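Local coordinates for extracellular solute-binding protein, family 5 (PDB 6WM6), which binds EDTA and other aminopolycarboxylates in the periplasm, probably to deliver them to an ABC transporter for uptake, at residues K46-I58 / Q263-Y276. Numbering follows the deposited sequence.
Sequences KGGEVTFAVTRDI and QLTALENGEVDVIY. With EDO (1,2-ethanediol), chain H; SO4 (sulfate ion), chain B.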
ATOM      1  N   LYS A  46      32.854   1.098  -1.106  1.00 28.59           N
ATOM      2  CA  LYS A  46      32.521   2.427  -0.611  1.00 26.47           C
ATOM      3  C   LYS A  46      32.611   3.422  -1.760  1.00 26.74           C
ATOM      4  O   LYS A  46      33.626   3.470  -2.472  1.00 28.96           O
ATOM      5  CB  LYS A  46      33.474   2.830   0.517  1.00 38.17           C
ATOM      6  CG  LYS A  46      32.788   3.323   1.790  1.00 59.67           C
ATOM      7  CD  LYS A  46      32.292   2.176   2.678  1.00 66.07           C
ATOM      8  CE  LYS A  46      31.591   2.711   3.932  1.00 72.24           C
ATOM      9  NZ  LYS A  46      31.173   1.647   4.894  1.00 75.53           N
ATOM     10  N   GLY A  47      31.554   4.201  -1.945  1.00 22.29           N
ATOM     11  CA  GLY A  47      31.522   5.277  -2.911  1.00 22.63           C
ATOM     12  C   GLY A  47      30.611   4.975  -4.088  1.00 20.69           C
ATOM     13  O   GLY A  47      29.980   3.921  -4.181  1.00 23.82           O
ATOM     14  N   GLY A  48      30.544   5.936  -4.987  1.00 23.66           N
ATOM     15  CA  GLY A  48      29.715   5.803  -6.160  1.00 22.51           C
ATOM     16  C   GLY A  48      28.340   6.407  -5.989  1.00 20.09           C
ATOM     17  O   GLY A  48      28.033   7.064  -4.997  1.00 21.04           O
ATOM     18  N   GLU A  49      27.499   6.188  -6.993  1.00 20.54           N
ATOM     19  CA  GLU A  49      26.158   6.765  -7.002  1.00 21.01           C
ATOM     20  C   GLU A  49      25.171   5.771  -7.582  1.00 19.62           C
ATOM     21  O   GLU A  49      25.531   4.940  -8.422  1.00 21.78           O
ATOM     22  CB  GLU A  49      26.090   8.063  -7.824  1.00 22.61           C
ATOM     23  CG  GLU A  49      27.117   9.120  -7.432  1.00 30.27           C
ATOM     24  CD  GLU A  49      26.841  10.467  -8.078  1.00 31.65           C
ATOM     25  OE1 GLU A  49      25.899  10.548  -8.891  1.00 29.83           O
ATOM     26  OE2 GLU A  49      27.565  11.437  -7.760  1.00 37.18           O
ATOM     27  N   VAL A  50      23.926   5.855  -7.128  1.00 18.34           N
ATOM     28  CA  VAL A  50      22.805   5.089  -7.666  1.00 18.61           C
ATOM     29  C   VAL A  50      21.666   6.067  -7.926  1.00 18.99           C
ATOM     30  O   VAL A  50      21.380   6.935  -7.084  1.00 19.23           O
ATOM     31  CB  VAL A  50      22.355   3.979  -6.701  1.00 19.96           C
ATOM     32  CG1 VAL A  50      20.967   3.428  -7.089  1.00 19.60           C
ATOM     33  CG2 VAL A  50      23.396   2.878  -6.636  1.00 20.47           C
ATOM     34  N   THR A  51      21.013   5.918  -9.077  1.00 18.75           N
ATOM     35  CA  THR A  51      19.842   6.706  -9.432  1.00 17.48           C
ATOM     36  C   THR A  51      18.638   5.792  -9.593  1.00 17.43           C
ATOM     37  O   THR A  51      18.683   4.826 -10.360  1.00 18.63           O
ATOM     38  CB  THR A  51      20.088   7.504 -10.701  1.00 19.74           C
ATOM     39  OG1 THR A  51      21.183   8.412 -10.491  1.00 20.44           O
ATOM     40  CG2 THR A  51      18.871   8.318 -11.067  1.00 19.21           C
ATOM     41  N   PHE A  52      17.563   6.122  -8.885  1.00 17.20           N
ATOM     42  CA  PHE A  52      16.322   5.341  -8.822  1.00 17.00           C
ATOM     43  C   PHE A  52      15.209   6.192  -9.415  1.00 17.80           C
ATOM     44  O   PHE A  52      14.969   7.316  -8.964  1.00 18.98           O
ATOM     45  CB  PHE A  52      16.070   5.028  -7.338  1.00 17.87           C
ATOM     46  CG  PHE A  52      14.944   4.064  -7.036  1.00 18.96           C
ATOM     47  CD1 PHE A  52      13.633   4.358  -7.354  1.00 19.31           C
ATOM     48  CD2 PHE A  52      15.204   2.881  -6.364  1.00 18.38           C
ATOM     49  CE1 PHE A  52      12.606   3.458  -7.033  1.00 21.04           C
ATOM     50  CE2 PHE A  52      14.183   2.001  -6.040  1.00 19.40           C
ATOM     51  CZ  PHE A  52      12.898   2.291  -6.375  1.00 19.17           C
ATOM     52  N   ALA A  53      14.516   5.660 -10.411  1.00 18.49           N
ATOM     53  CA  ALA A  53      13.445   6.399 -11.060  1.00 18.75           C
ATOM     54  C   ALA A  53      12.179   6.362 -10.220  1.00 18.96           C
ATOM     55  O   ALA A  53      11.805   5.308  -9.699  1.00 20.30           O
ATOM     56  CB  ALA A  53      13.127   5.784 -12.427  1.00 20.37           C
ATOM     57  N   VAL A  54      11.501   7.516 -10.111  1.00 20.83           N
ATOM     58  CA  VAL A  54      10.192   7.590  -9.457  1.00 22.36           C
ATOM     59  C   VAL A  54       9.207   8.257 -10.397  1.00 21.98           C
ATOM     60  O   VAL A  54       9.599   9.041 -11.264  1.00 23.56           O
ATOM     61  CB  VAL A  54      10.246   8.315  -8.095  1.00 22.06           C
ATOM     62  CG1 VAL A  54      11.196   7.568  -7.161  1.00 23.01           C
ATOM     63  CG2 VAL A  54      10.652   9.752  -8.262  1.00 23.77           C
ATOM     64  N   THR A  55       7.918   7.930 -10.214  1.00 24.67           N
ATOM     65  CA  THR A  55       6.882   8.230 -11.197  1.00 28.57           C
ATOM     66  C   THR A  55       6.077   9.491 -10.891  1.00 35.98           C
ATOM     67  O   THR A  55       5.236   9.874 -11.709  1.00 33.97           O
ATOM     68  CB  THR A  55       5.909   7.046 -11.316  1.00 31.62           C
ATOM     69  OG1 THR A  55       5.304   6.793 -10.045  1.00 49.95           O
ATOM     70  CG2 THR A  55       6.632   5.786 -11.784  1.00 36.39           C
ATOM     71  N   ARG A  56       6.300  10.140  -9.749  1.00 28.14           N
ATOM     72  CA  ARG A  56       5.603  11.372  -9.411  1.00 25.78           C
ATOM     73  C   ARG A  56       6.615  12.451  -9.036  1.00 26.93           C
ATOM     74  O   ARG A  56       7.691  12.155  -8.497  1.00 25.66           O
ATOM     75  CB  ARG A  56       4.664  11.184  -8.202  1.00 27.68           C
ATOM     76  CG  ARG A  56       3.638  10.076  -8.312  1.00 32.32           C
ATOM     77  CD  ARG A  56       2.938   9.901  -6.965  1.00 42.39           C
ATOM     78  NE  ARG A  56       1.926   8.850  -6.967  1.00 48.33           N
ATOM     79  CZ  ARG A  56       0.638   9.047  -7.240  1.00 53.77           C
ATOM     80  NH1 ARG A  56       0.190  10.256  -7.544  1.00 52.47           N
ATOM     81  NH2 ARG A  56      -0.204   8.024  -7.208  1.00 58.93           N
ATOM     82  N   ASP A  57       6.261  13.710  -9.303  1.00 28.66           N
ATOM     83  CA  ASP A  57       7.003  14.821  -8.728  1.00 25.36           C
ATOM     84  C   ASP A  57       6.743  14.874  -7.222  1.00 26.72           C
ATOM     85  O   ASP A  57       5.781  14.288  -6.717  1.00 30.19           O
ATOM     86  CB  ASP A  57       6.580  16.135  -9.388  1.00 30.13           C
ATOM     87  CG  ASP A  57       7.485  17.315  -9.025  1.00 29.83           C
ATOM     88  OD1 ASP A  57       8.629  17.125  -8.574  1.00 29.45           O
ATOM     89  OD2 ASP A  57       7.039  18.477  -9.203  1.00 36.22           O
ATOM     90  N   ILE A  58       7.632  15.549  -6.498  1.00 27.33           N
ATOM     91  CA  ILE A  58       7.497  15.712  -5.053  1.00 24.50           C
ATOM     92  C   ILE A  58       6.993  17.130  -4.790  1.00 24.70           C
ATOM     93  O   ILE A  58       7.737  18.106  -4.959  1.00 25.90           O
ATOM     94  CB  ILE A  58       8.825  15.494  -4.316  1.00 24.64           C
ATOM     95  CG1 ILE A  58       9.483  14.170  -4.704  1.00 31.78           C
ATOM     96  CG2 ILE A  58       8.586  15.572  -2.805  1.00 27.22           C
ATOM     97  CD1 ILE A  58       8.697  12.960  -4.327  1.00 39.28           C
ATOM     98  N   GLN A 263      10.429   4.341 -18.520  1.00 28.86           N
ATOM     99  CA  GLN A 263      11.418   4.040 -17.483  1.00 24.70           C
ATOM    100  C   GLN A 263      12.410   2.975 -17.939  1.00 22.75           C
ATOM    101  O   GLN A 263      13.604   3.072 -17.633  1.00 23.29           O
ATOM    102  CB  GLN A 263      10.713   3.670 -16.182  1.00 28.21           C
ATOM    103  CG  GLN A 263       9.962   4.874 -15.591  1.00 30.34           C
ATOM    104  CD  GLN A 263       9.520   4.719 -14.144  1.00 40.18           C
ATOM    105  OE1 GLN A 263       8.939   5.649 -13.576  1.00 47.77           O
ATOM    106  NE2 GLN A 263       9.779   3.572 -13.546  1.00 30.82           N
ATOM    107  N   LEU A 264      11.961   1.977 -18.704  1.00 25.66           N
ATOM    108  CA  LEU A 264      12.899   0.959 -19.168  1.00 26.75           C
ATOM    109  C   LEU A 264      13.905   1.547 -20.155  1.00 23.82           C
ATOM    110  O   LEU A 264      15.092   1.189 -20.138  1.00 25.12           O
ATOM    111  CB  LEU A 264      12.138  -0.223 -19.764  1.00 33.52           C
ATOM    112  CG  LEU A 264      12.886  -1.544 -19.908  1.00 37.77           C
ATOM    113  CD1 LEU A 264      13.614  -1.985 -18.652  1.00 32.47           C
ATOM    114  CD2 LEU A 264      11.877  -2.620 -20.321  1.00 45.80           C
ATOM    115  N   THR A 265      13.465   2.482 -21.002  1.00 27.76           N
ATOM    116  CA  THR A 265      14.394   3.152 -21.901  1.00 29.20           C
ATOM    117  C   THR A 265      15.453   3.934 -21.126  1.00 25.63           C
ATOM    118  O   THR A 265      16.643   3.895 -21.464  1.00 26.18           O
ATOM    119  CB  THR A 265      13.627   4.074 -22.854  1.00 34.11           C
ATOM    120  OG1 THR A 265      12.781   3.280 -23.701  1.00 37.68           O
ATOM    121  CG2 THR A 265      14.581   4.889 -23.718  1.00 34.63           C
ATOM    122  N   ALA A 266      15.037   4.632 -20.067  1.00 25.61           N
ATOM    123  CA  ALA A 266      15.982   5.383 -19.248  1.00 23.64           C
ATOM    124  C   ALA A 266      17.003   4.459 -18.586  1.00 22.62           C
ATOM    125  O   ALA A 266      18.181   4.819 -18.433  1.00 23.78           O
ATOM    126  CB  ALA A 266      15.223   6.191 -18.193  1.00 24.74           C
ATOM    127  N   LEU A 267      16.565   3.268 -18.156  1.00 21.66           N
ATOM    128  CA  LEU A 267      17.490   2.307 -17.557  1.00 20.69           C
ATOM    129  C   LEU A 267      18.507   1.829 -18.592  1.00 20.26           C
ATOM    130  O   LEU A 267      19.717   1.781 -18.315  1.00 22.75           O
ATOM    131  CB  LEU A 267      16.683   1.143 -16.961  1.00 18.74           C
ATOM    132  CG  LEU A 267      17.475   0.037 -16.309  1.00 19.28           C
ATOM    133  CD1 LEU A 267      18.183   0.461 -15.053  1.00 21.32           C
ATOM    134  CD2 LEU A 267      16.517  -1.146 -15.997  1.00 21.26           C
ATOM    135  N   GLU A 268      18.031   1.470 -19.783  1.00 22.67           N
ATOM    136  CA  GLU A 268      18.930   1.006 -20.836  1.00 25.38           C
ATOM    137  C   GLU A 268      19.930   2.083 -21.232  1.00 22.44           C
ATOM    138  O   GLU A 268      21.099   1.778 -21.515  1.00 28.13           O
ATOM    139  CB  GLU A 268      18.111   0.572 -22.050  1.00 28.55           C
ATOM    140  CG  GLU A 268      18.959   0.022 -23.193  1.00 45.72           C
ATOM    141  CD  GLU A 268      18.127  -0.505 -24.349  1.00 62.70           C
ATOM    142  OE1 GLU A 268      16.882  -0.410 -24.284  1.00 64.24           O
ATOM    143  OE2 GLU A 268      18.727  -1.012 -25.323  1.00 59.29           O
ATOM    144  N   ASN A 269      19.507   3.350 -21.224  1.00 25.45           N
ATOM    145  CA  ASN A 269      20.371   4.455 -21.623  1.00 27.71           C
ATOM    146  C   ASN A 269      21.320   4.908 -20.524  1.00 28.12           C
ATOM    147  O   ASN A 269      22.134   5.807 -20.761  1.00 29.87           O
ATOM    148  CB  ASN A 269      19.527   5.666 -22.040  1.00 32.04           C
ATOM    149  CG  ASN A 269      18.729   5.422 -23.301  1.00 51.32           C
ATOM    150  OD1 ASN A 269      19.074   4.566 -24.116  1.00 56.45           O
ATOM    151  ND2 ASN A 269      17.653   6.182 -23.473  1.00 50.96           N
ATOM    152  N   GLY A 270      21.217   4.354 -19.311  1.00 25.15           N
ATOM    153  CA  GLY A 270      22.071   4.760 -18.221  1.00 25.50           C
ATOM    154  C   GLY A 270      21.626   5.987 -17.461  1.00 25.20           C
ATOM    155  O   GLY A 270      22.349   6.426 -16.556  1.00 27.91           O
ATOM    156  N   GLU A 271      20.453   6.541 -17.783  1.00 23.21           N
ATOM    157  CA  GLU A 271      19.952   7.724 -17.098  1.00 24.17           C
ATOM    158  C   GLU A 271      19.512   7.399 -15.677  1.00 21.44           C
ATOM    159  O   GLU A 271      19.548   8.261 -14.789  1.00 22.81           O
ATOM    160  CB  GLU A 271      18.771   8.288 -17.885  1.00 26.46           C
ATOM    161  CG  GLU A 271      18.137   9.539 -17.315  1.00 45.31           C
ATOM    162  CD  GLU A 271      17.058  10.108 -18.229  1.00 63.17           C
ATOM    163  OE1 GLU A 271      16.951   9.641 -19.384  1.00 60.01           O
ATOM    164  OE2 GLU A 271      16.323  11.017 -17.792  1.00 66.98           O
ATOM    165  N   VAL A 272      19.055   6.170 -15.459  1.00 19.53           N
ATOM    166  CA  VAL A 272      18.744   5.674 -14.126  1.00 19.15           C
ATOM    167  C   VAL A 272      19.329   4.276 -14.039  1.00 17.59           C
ATOM    168  O   VAL A 272      19.621   3.629 -15.056  1.00 18.65           O
ATOM    169  CB  VAL A 272      17.232   5.641 -13.839  1.00 18.80           C
ATOM    170  CG1 VAL A 272      16.606   7.017 -14.010  1.00 22.69           C
ATOM    171  CG2 VAL A 272      16.529   4.612 -14.716  1.00 18.39           C
ATOM    172  N   ASP A 273      19.497   3.804 -12.801  1.00 17.62           N
ATOM    173  CA  ASP A 273      20.014   2.472 -12.537  1.00 16.48           C
ATOM    174  C   ASP A 273      18.989   1.507 -11.956  1.00 16.97           C
ATOM    175  O   ASP A 273      19.280   0.301 -11.885  1.00 16.76           O
ATOM    176  CB  ASP A 273      21.189   2.567 -11.558  1.00 18.21           C
ATOM    177  CG  ASP A 273      22.222   3.575 -11.983  1.00 21.51           C
ATOM    178  OD1 ASP A 273      22.755   3.427 -13.087  1.00 23.37           O
ATOM    179  OD2 ASP A 273      22.487   4.513 -11.221  1.00 23.50           O
ATOM    180  N   VAL A 274      17.836   2.005 -11.522  1.00 16.35           N
ATOM    181  CA  VAL A 274      16.796   1.205 -10.883  1.00 16.69           C
ATOM    182  C   VAL A 274      15.455   1.794 -11.296  1.00 16.77           C
ATOM    183  O   VAL A 274      15.273   3.018 -11.257  1.00 16.88           O
ATOM    184  CB  VAL A 274      16.862   1.265  -9.352  1.00 16.20           C
ATOM    185  CG1 VAL A 274      15.849   0.288  -8.725  1.00 16.97           C
ATOM    186  CG2 VAL A 274      18.264   0.993  -8.855  1.00 18.49           C
ATOM    187  N   ILE A 275      14.514   0.927 -11.644  1.00 17.00           N
ATOM    188  CA  ILE A 275      13.127   1.318 -11.874  1.00 16.10           C
ATOM    189  C   ILE A 275      12.230   0.346 -11.116  1.00 16.59           C
ATOM    190  O   ILE A 275      12.597  -0.816 -10.892  1.00 16.89           O
ATOM    191  CB  ILE A 275      12.771   1.395 -13.365  1.00 17.52           C
ATOM    192  CG1 ILE A 275      12.799   0.018 -14.031  1.00 19.08           C
ATOM    193  CG2 ILE A 275      13.734   2.349 -14.086  1.00 18.08           C
ATOM    194  CD1 ILE A 275      12.290   0.019 -15.455  1.00 19.60           C
ATOM    195  N   TYR A 276      11.033   0.808 -10.760  1.00 16.34           N
ATOM    196  CA  TYR A 276      10.055   0.002  -9.999  1.00 16.62           C
ATOM    197  C   TYR A 276       8.654   0.313 -10.514  1.00 17.07           C
ATOM    198  O   TYR A 276       7.785   0.789  -9.775  1.00 20.83           O
ATOM    199  CB  TYR A 276      10.193   0.297  -8.507  1.00 17.25           C
ATOM    200  CG  TYR A 276       9.538  -0.692  -7.557  1.00 17.14           C
ATOM    201  CD1 TYR A 276       9.878  -2.023  -7.570  1.00 16.38           C
ATOM    202  CD2 TYR A 276       8.627  -0.266  -6.598  1.00 15.98           C
ATOM    203  CE1 TYR A 276       9.339  -2.929  -6.646  1.00 15.73           C
ATOM    204  CE2 TYR A 276       8.062  -1.157  -5.696  1.00 16.20           C
ATOM    205  CZ  TYR A 276       8.413  -2.474  -5.745  1.00 16.27           C
ATOM    206  OH  TYR A 276       7.876  -3.351  -4.829  1.00 17.18           O
TER
HETATM  207  C1  EDO H 607       8.679   4.416  -7.716  1.00 43.59           C
HETATM  208  O1  EDO H 607       7.741   5.328  -8.311  1.00 37.96           O
HETATM  209  C2  EDO H 607       8.502   4.398  -6.200  1.00 47.58           C
HETATM  210  O2  EDO H 607       7.600   3.352  -5.818  1.00 53.56           O
HETATM  211  S   SO4 B 601      -0.073   4.628  -4.099  1.00 32.09           S
HETATM  212  O1  SO4 B 601       1.161   4.535  -3.315  1.00 41.88           O
HETATM  213  O2  SO4 B 601       0.213   5.295  -5.359  1.00 49.20           O
HETATM  214  O3  SO4 B 601      -0.601   3.260  -4.360  1.00 27.08           O
HETATM  215  O4  SO4 B 601      -1.055   5.399  -3.345  1.00 60.49           O
HETATM  216  O   HOH W   1      25.405   4.406 -11.100  1.00 25.33           O
HETATM  217  O   HOH W   2      23.573   7.328 -10.862  1.00 40.50           O
HETATM  218  O   HOH W   3      10.068   3.470 -10.837  1.00 22.54           O
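A single parallel beta bridge, Phe52 with Val274, joins the strand 49-54 to the short strand 274-275, and its direction follows from the rising register Thr51-Val272, Phe52-Val274, Ala53-Ile275. Ala53 N donates to Val274 O at 2.9 Å in a nearly straight bond (176° at the hydrogen). Thr51 O, one residue before Phe52, takes two amides, Asp273 N at 2.8 Å and, weakly, Val274 N.

The Asp273 carboxylate continues the link beyond the bridge. Its CG lies anti to the carbonyl carbon (chi1 -51°), which carries OD2 back to Thr51 N, 3.0 Å away, where the amide meets the anti side of the oxygen, 18° out of the carboxylate plane. Two waters also donate to OD2; one of them also donates to Glu49 O, the other is bonded to Thr51 OG1. With an alanine in place of Asp273, Thr51 N would probably lose this acceptor, and the two waters would lose the carboxylate that ties them to segment 263-276.

Apolar groups pack on the two faces of the bridge. On one, Val274 CG1 comes obliquely to the Phe52 ring, 3.6 Å from CD2, while Tyr276 CB approaches Phe52 CZ at 4.0 Å. On the other, Ala53 CB touches both Val272 CG1 and Ile275 CG2, the latter 3.9 Å away. A third water joins Ala53 O to Tyr276 N.

The bridge thereby connects two sheets: strand 49-54 is an outermost strand of one, paired in parallel with 251-256, where Lys253 forms a salt bridge with Glu49, whereas 274-275 pairs antiparallel with 524-537. Helix 71-77 packs against Val54 and Thr55 through Val72.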